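Local coordinates for protein putative oxidoreductase (Staphylococcus aureus subsp. aureus, PDB 3IV4) that is a putative oxidoreductase of the thioredoxin fold, probably a monothiol bacilliredoxin of the BrxC family acting in thiol-disulfide exchange, at residues 28-32 / 69-73. Residues are numbered along the deposited sequence; the frame is centred on the assembly and turned at random. Where two conformers were deposited one is given.
Sequences FVLKH and SDYIA
Ser69 meets Lys31 through two oxygens, where helix 66-76 of the thioredoxin fold packs on a face of the central sheet. The lysine rises from strand 26-32. Its chain is extended beyond CG, chi3 177°, and carries the ammonium across to the helix. Lys31 NZ donates hydrogen bonds to Ser69 O at 2.9 Å and to Ser69 OG at 3.1 Å. A chi1 of -176° turns OG away from the backbone N and beside the carbonyl carbon, where the same ammonium can reach both oxygens. His80 ND1 is a third hydrogen-bond partner of this buried ammonium. Three residues after Ser69, Ile72 points toward the strand. Its CG2 lies 3.9 Å from Lys31 CE, alongside the aliphatic part of the lysine. The other branch ends in CD1, 4.3 Å from Val29 CG1. Leu60 and Phe86, on the two neighbouring strands, also touch Ile72 and widen this apolar layer. Ala73 brings the helical bond, its N donating to Ser69 O at 3.2 Å. Lys31 NZ stands 40° out of the plane of that carbonyl, and Ala73 N reaches the oxygen from the opposite face.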
loop_
_atom_site.group_PDB
_atom_site.type_symbol
_atom_site.label_atom_id
_atom_site.label_comp_id
_atom_site.label_asym_id
_atom_site.label_seq_id
_atom_site.Cartn_x
_atom_site.Cartn_y
_atom_site.Cartn_z
ATOM N N PHE A 28 4.687 3.732 1.342
ATOM C CA PHE A 28 3.750 3.108 0.423
ATOM C C PHE A 28 2.762 2.290 1.231
ATOM O O PHE A 28 3.154 1.622 2.194
ATOM C CB PHE A 28 4.484 2.172 -0.552
ATOM C CG PHE A 28 5.226 2.882 -1.652
ATOM C CD1 PHE A 28 4.579 3.214 -2.843
ATOM C CD2 PHE A 28 6.581 3.192 -1.512
ATOM C CE1 PHE A 28 5.268 3.856 -3.894
ATOM C CE2 PHE A 28 7.277 3.844 -2.552
ATOM C CZ PHE A 28 6.618 4.160 -3.742
ATOM N N VAL A 29 1.496 2.337 0.828
ATOM C CA VAL A 29 0.408 1.599 1.487
ATOM C C VAL A 29 -0.414 0.888 0.409
ATOM O O VAL A 29 -0.824 1.518 -0.570
ATOM C CB VAL A 29 -0.525 2.551 2.280
ATOM C CG1 VAL A 29 -1.673 1.768 2.928
ATOM C CG2 VAL A 29 0.272 3.315 3.348
ATOM N N LEU A 30 -0.679 -0.401 0.610
ATOM C CA LEU A 30 -1.443 -1.195 -0.333
ATOM C C LEU A 30 -2.751 -1.680 0.281
ATOM O O LEU A 30 -2.727 -2.330 1.320
ATOM C CB LEU A 30 -0.616 -2.417 -0.740
ATOM C CG LEU A 30 -1.294 -3.440 -1.641
ATOM C CD1 LEU A 30 -1.524 -2.881 -3.041
ATOM C CD2 LEU A 30 -0.516 -4.755 -1.672
ATOM N N LYS A 31 -3.865 -1.395 -0.383
ATOM C CA LYS A 31 -5.127 -2.062 -0.105
ATOM C C LYS A 31 -5.120 -3.409 -0.818
ATOM O O LYS A 31 -4.973 -3.466 -2.048
ATOM C CB LYS A 31 -6.315 -1.240 -0.615
ATOM C CG LYS A 31 -6.539 0.072 0.089
ATOM C CD LYS A 31 -7.894 0.637 -0.348
ATOM C CE LYS A 31 -8.238 1.931 0.388
ATOM N NZ LYS A 31 -9.651 2.336 0.052
ATOM N N HIS A 32 -5.313 -4.480 -0.057
ATOM C CA HIS A 32 -5.215 -5.846 -0.581
ATOM C C HIS A 32 -6.498 -6.636 -0.296
ATOM O O HIS A 32 -7.063 -6.519 0.790
ATOM C CB HIS A 32 -3.987 -6.517 0.062
ATOM C CG HIS A 32 -3.815 -7.967 -0.276
ATOM N ND1 HIS A 32 -3.709 -8.432 -1.571
ATOM C CD2 HIS A 32 -3.675 -9.052 0.524
ATOM C CE1 HIS A 32 -3.530 -9.744 -1.554
ATOM N NE2 HIS A 32 -3.502 -10.143 -0.294
ATOM N N SER A 69 -10.082 1.093 5.384
ATOM C CA SER A 69 -10.166 1.203 3.925
ATOM C C SER A 69 -10.960 2.467 3.523
ATOM O O SER A 69 -10.533 3.233 2.638
ATOM C CB SER A 69 -10.775 -0.056 3.303
ATOM O OG SER A 69 -10.754 0.050 1.898
ATOM N N ASP A 70 -12.108 2.688 4.163
ATOM C CA ASP A 70 -12.897 3.883 3.855
ATOM C C ASP A 70 -12.173 5.158 4.324
ATOM O O ASP A 70 -12.252 6.190 3.651
ATOM C CB ASP A 70 -14.333 3.782 4.400
ATOM C CG ASP A 70 -15.287 4.776 3.742
ATOM O OD1 ASP A 70 -15.380 4.810 2.502
ATOM O OD2 ASP A 70 -15.962 5.522 4.467
ATOM N N TYR A 71 -11.440 5.073 5.438
ATOM C CA TYR A 71 -10.655 6.191 5.909
ATOM C C TYR A 71 -9.610 6.618 4.869
ATOM O O TYR A 71 -9.435 7.813 4.619
ATOM C CB TYR A 71 -9.974 5.902 7.249
ATOM C CG TYR A 71 -9.224 7.108 7.731
ATOM C CD1 TYR A 71 -9.895 8.146 8.371
ATOM C CD2 TYR A 71 -7.856 7.253 7.494
ATOM C CE1 TYR A 71 -9.228 9.264 8.778
ATOM C CE2 TYR A 71 -7.167 8.382 7.907
ATOM C CZ TYR A 71 -7.869 9.400 8.546
ATOM O OH TYR A 71 -7.213 10.529 8.962
ATOM N N ILE A 72 -8.921 5.651 4.264
ATOM C CA ILE A 72 -7.922 5.971 3.242
ATOM C C ILE A 72 -8.563 6.612 2.002
ATOM O O ILE A 72 -8.006 7.556 1.436
ATOM C CB ILE A 72 -7.070 4.728 2.915
ATOM C CG1 ILE A 72 -6.232 4.371 4.147
ATOM C CG2 ILE A 72 -6.165 4.969 1.691
ATOM C CD1 ILE A 72 -5.600 2.992 4.081
ATOM N N ALA A 73 -9.758 6.149 1.627
ATOM C CA ALA A 73 -10.494 6.765 0.536
ATOM C C ALA A 73 -10.805 8.239 0.846
ATOM O O ALA A 73 -10.642 9.106 -0.023
ATOM C CB ALA A 73 -11.753 5.985 0.239
#